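Local structure of ferritin (Ulva pertusa, 3VNX) at residues A[70-75]-A[194-199]; A[123-128]-A[178-183]. The protein stores iron as a 24-subunit ferritin shell and, as a ferroxidase of its class, probably oxidises iron(II) before laying it down inside. One frame throughout, in Å; residues are numbered along the deposited sequence.

Contact 1 of 2, residues A[70-75]-A[194-199]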
# COMPACT_ATOMS: atom_id res chain seq x y z
N VAL A 70 -2.00 14.37 51.20
CA VAL A 70 -1.25 13.13 51.14
C VAL A 70 -0.43 13.08 49.83
O VAL A 70 0.75 12.72 49.85
CB VAL A 70 -2.17 11.91 51.30
CG1 VAL A 70 -1.38 10.60 51.20
CG2 VAL A 70 -2.90 11.99 52.64
N GLY A 71 -1.05 13.49 48.73
CA GLY A 71 -0.33 13.68 47.48
C GLY A 71 0.45 12.45 47.03
O GLY A 71 1.63 12.55 46.74
N LEU A 72 -0.22 11.30 46.98
CA LEU A 72 0.40 10.06 46.53
C LEU A 72 -0.54 9.34 45.55
O LEU A 72 -1.04 8.24 45.84
CB LEU A 72 0.73 9.15 47.72
CG LEU A 72 1.96 9.54 48.55
CD1 LEU A 72 2.12 8.60 49.77
CD2 LEU A 72 3.22 9.55 47.68
N PRO A 73 -0.78 9.97 44.39
CA PRO A 73 -1.78 9.52 43.41
C PRO A 73 -1.43 8.18 42.76
O PRO A 73 -2.35 7.48 42.31
CB PRO A 73 -1.82 10.67 42.38
CG PRO A 73 -0.49 11.39 42.54
CD PRO A 73 -0.05 11.18 43.96
N GLY A 74 -0.15 7.82 42.74
CA GLY A 74 0.27 6.48 42.33
C GLY A 74 -0.25 5.41 43.29
O GLY A 74 -0.80 4.39 42.87
N PHE A 75 -0.08 5.64 44.59
CA PHE A 75 -0.62 4.72 45.59
C PHE A 75 -2.14 4.68 45.44
O PHE A 75 -2.78 3.61 45.52
CB PHE A 75 -0.21 5.15 47.02
CG PHE A 75 1.21 4.77 47.40
CD1 PHE A 75 1.46 3.66 48.20
CD2 PHE A 75 2.28 5.53 46.97
CE1 PHE A 75 2.74 3.32 48.55
CE2 PHE A 75 3.57 5.19 47.31
CZ PHE A 75 3.80 4.08 48.10
N LEU A 194 9.34 8.19 44.81
CA LEU A 194 9.80 7.34 43.72
C LEU A 194 8.91 6.13 43.56
O LEU A 194 8.49 5.79 42.45
CB LEU A 194 11.24 6.89 43.94
CG LEU A 194 12.28 7.99 43.75
CD1 LEU A 194 13.67 7.46 44.01
CD2 LEU A 194 12.20 8.62 42.35
N LEU A 195 8.61 5.47 44.68
CA LEU A 195 7.75 4.29 44.66
C LEU A 195 6.32 4.65 44.26
O LEU A 195 5.65 3.87 43.58
CB LEU A 195 7.78 3.58 46.01
CG LEU A 195 8.37 2.18 45.90
CD1 LEU A 195 9.06 1.76 47.19
CD2 LEU A 195 7.30 1.18 45.50
N ASP A 196 5.86 5.82 44.67
CA ASP A 196 4.56 6.30 44.23
C ASP A 196 4.56 6.46 42.71
O ASP A 196 3.57 6.17 42.04
CB ASP A 196 4.19 7.62 44.89
CG ASP A 196 2.87 8.18 44.35
OD1 ASP A 196 1.80 7.71 44.80
OD2 ASP A 196 2.89 9.06 43.47
N GLN A 197 5.68 6.91 42.15
CA GLN A 197 5.78 7.03 40.69
C GLN A 197 5.70 5.67 40.02
O GLN A 197 5.04 5.51 39.01
CB GLN A 197 7.07 7.73 40.27
CG GLN A 197 7.22 9.10 40.86
CD GLN A 197 7.44 10.16 39.81
OE1 GLN A 197 6.58 11.03 39.60
NE2 GLN A 197 8.58 10.10 39.13
N GLU A 198 6.40 4.70 40.59
CA GLU A 198 6.41 3.34 40.07
C GLU A 198 5.00 2.73 40.14
O GLU A 198 4.48 2.20 39.15
CB GLU A 198 7.41 2.49 40.88
CG GLU A 198 7.95 1.25 40.16
CD GLU A 198 8.53 0.18 41.12
OE1 GLU A 198 8.04 -0.97 41.07
OE2 GLU A 198 9.45 0.49 41.91
N LEU A 199 4.37 2.82 41.31
CA LEU A 199 3.03 2.30 41.54
C LEU A 199 2.00 2.88 40.57
O LEU A 199 0.96 2.28 40.31
CB LEU A 199 2.61 2.61 42.98
CG LEU A 199 2.63 1.43 43.95
CD1 LEU A 199 3.86 0.57 43.75
CD2 LEU A 199 2.56 1.93 45.39
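Asp196 has CG anti to its backbone N (chi1 176°), which carries the carboxylate off the 194-199 helix to the start of the helix beginning at Pro73; Phe75 has CG anti to its carbonyl carbon (chi1 -79°), which sets its ring edge-on beside the Asp196 side chain. The arrangement belongs to the ferritin subunit, a four-helix bundle closed by a shorter C-terminal helical segment, and a carboxylate from the C-terminal end meets the first turn of helix 73-99, after the N-cap residue Leu72. Phe75 N donates to Asp196 OD1 at 2.8 Å, approaching from above the carboxylate plane, while a weak bond runs from Gly74 N to Asp196 OD2. The helix N-terminus would probably favour the charged form of this buried acid. Ring and carboxylate are nearly coplanar, 10° apart, with Asp196 CB at the ring's edge. Leu199 CD2 sits over the face of the Phe75 ring, 3.4 Å from its centroid; an alanine at Phe75 removes that face and would probably leave Leu199 less firmly packed. The backbones close up at Gly74, where a CB would clash with Asp196 O; Gly74 CA makes a nearly straight C-H...O contact with that oxygen, at 3.3 Å.

Contact 2 of 2, residues A[123-128]-A[178-183]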
# COMPACT_ATOMS: atom_id res chain seq x y z
N GLU A 123 2.83 6.65 56.24
CA GLU A 123 1.59 6.06 55.72
C GLU A 123 1.83 5.10 54.53
O GLU A 123 1.14 4.09 54.39
CB GLU A 123 0.54 7.10 55.34
CG GLU A 123 0.93 8.56 55.57
CD GLU A 123 1.90 9.08 54.53
OE1 GLU A 123 2.48 8.25 53.79
OE2 GLU A 123 2.10 10.31 54.46
N ALA A 124 2.79 5.43 53.68
CA ALA A 124 3.07 4.57 52.54
C ALA A 124 3.37 3.18 53.06
O ALA A 124 2.60 2.23 52.84
CB ALA A 124 4.24 5.10 51.72
N LEU A 125 4.48 3.08 53.79
CA LEU A 125 4.97 1.79 54.26
C LEU A 125 3.91 1.09 55.08
O LEU A 125 3.70 -0.12 54.94
CB LEU A 125 6.25 1.96 55.09
CG LEU A 125 6.72 0.69 55.78
CD1 LEU A 125 6.94 -0.46 54.80
CD2 LEU A 125 7.99 0.99 56.55
N TYR A 126 3.26 1.85 55.94
CA TYR A 126 2.22 1.28 56.79
C TYR A 126 1.10 0.66 55.95
O TYR A 126 0.76 -0.51 56.15
CB TYR A 126 1.65 2.33 57.74
CG TYR A 126 0.42 1.84 58.47
CD1 TYR A 126 -0.80 2.49 58.31
CD2 TYR A 126 0.47 0.71 59.28
CE1 TYR A 126 -1.94 2.04 58.97
CE2 TYR A 126 -0.66 0.25 59.95
CZ TYR A 126 -1.86 0.92 59.79
OH TYR A 126 -2.99 0.47 60.44
N ALA A 127 0.55 1.43 55.02
CA ALA A 127 -0.48 0.93 54.12
C ALA A 127 -0.04 -0.33 53.39
O ALA A 127 -0.83 -1.27 53.22
CB ALA A 127 -0.89 2.01 53.13
N MET A 128 1.22 -0.37 52.96
CA MET A 128 1.70 -1.55 52.23
C MET A 128 1.88 -2.74 53.18
O MET A 128 1.66 -3.91 52.80
CB MET A 128 2.97 -1.23 51.44
CG MET A 128 2.76 -0.09 50.43
SD MET A 128 1.29 -0.35 49.38
CE MET A 128 1.82 -1.77 48.42
N VAL A 178 7.53 -7.67 48.39
CA VAL A 178 8.54 -6.85 47.72
C VAL A 178 8.34 -5.33 47.90
O VAL A 178 9.29 -4.62 48.22
CB VAL A 178 8.62 -7.19 46.23
CG1 VAL A 178 9.57 -6.23 45.51
CG2 VAL A 178 9.06 -8.63 46.08
N TYR A 179 7.11 -4.85 47.70
CA TYR A 179 6.78 -3.45 47.97
C TYR A 179 7.19 -3.01 49.37
O TYR A 179 7.72 -1.91 49.56
CB TYR A 179 5.28 -3.19 47.86
CG TYR A 179 4.72 -3.36 46.48
CD1 TYR A 179 5.41 -2.88 45.36
CD2 TYR A 179 3.49 -3.96 46.29
CE1 TYR A 179 4.89 -3.03 44.09
CE2 TYR A 179 2.95 -4.11 45.03
CZ TYR A 179 3.65 -3.65 43.93
OH TYR A 179 3.09 -3.81 42.69
N VAL A 180 6.86 -3.86 50.34
CA VAL A 180 7.20 -3.59 51.73
C VAL A 180 8.71 -3.51 51.88
O VAL A 180 9.24 -2.56 52.47
CB VAL A 180 6.61 -4.67 52.68
CG1 VAL A 180 7.23 -4.56 54.06
CG2 VAL A 180 5.09 -4.54 52.77
N SER A 181 9.40 -4.50 51.33
CA SER A 181 10.85 -4.52 51.35
C SER A 181 11.41 -3.23 50.74
O SER A 181 12.36 -2.64 51.26
CB SER A 181 11.37 -5.75 50.61
OG SER A 181 12.75 -5.64 50.36
N GLN A 182 10.82 -2.79 49.63
CA GLN A 182 11.30 -1.58 48.96
C GLN A 182 11.10 -0.32 49.80
O GLN A 182 12.01 0.52 49.92
CB GLN A 182 10.62 -1.43 47.60
CG GLN A 182 11.12 -2.40 46.56
CD GLN A 182 10.38 -2.28 45.25
OE1 GLN A 182 10.99 -2.40 44.18
NE2 GLN A 182 9.07 -2.04 45.31
N LEU A 183 9.91 -0.17 50.38
CA LEU A 183 9.62 1.02 51.17
C LEU A 183 10.56 1.09 52.39
O LEU A 183 11.09 2.16 52.72
CB LEU A 183 8.15 1.04 51.58
CG LEU A 183 7.23 1.49 50.44
CD1 LEU A 183 5.75 1.37 50.79
CD2 LEU A 183 7.59 2.92 50.06
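Leu183 starts toward the 123-128 helix, and its CD1 branch does most of the touching: it reaches Met128 CG at 3.3 Å and lies 3.6 Å from Leu125 CA. Against Met128 the leucine crosses at about a right angle, whereas Leu125 and Leu183 slide past each other in opposite directions, Leu125 CD1 running along Leu183 CB at 3.8 Å. Met128 leaves its helix with CG anti to the carbonyl carbon and then bends at chi2 and chi3 (-50° and -68°), a fold that swings the CE methyl onto Tyr179, 3.5 Å from its CD2 and obliquely to the ring. These helices are antiparallel neighbours in the ferritin four-helix bundle; the axes of the two segments approach to 9.3 Å, with 156° between their N-to-C directions, and the contact is wholly apolar at its centre. Phe75, Phe78 and Phe79 of helix 73-99 also pack on Met128, so its side chain lies between that helix and helix 155-201. Tyr179 turns its end away from the 123-128 helix, and its hydroxyl is hydrogen-bonded to Glu175. At the flank, Val180 CG1, anti to its backbone N, comes within 4.2 Å of Leu125 CD1. Val180 CG2 rests 3.5 Å from Met128 O.

Contacts 1 and 2 have centres about 11 Å apart and lie toward the same end of the subunit. Both draw on helix 155-201, which supplies 178-183 to the bundle and, farther along, 194-199 to the start of helix 73-99. Along the chain, contact 2 is nested within the loop that contact 1 closes, and helices 73-99 and 123-151 are consecutive. The two meet directly: Leu195 CD1 packs 3.4 Å from Leu183 CD2, and Phe75 CZ lies 3.8 Å from Ala124 CB. Contact 2 packs two long helices of the bundle on each other, and contact 1 brings the C-terminal part of helix 155-201 back onto helix 73-99; both touch a third subunit of the 24-chain shell.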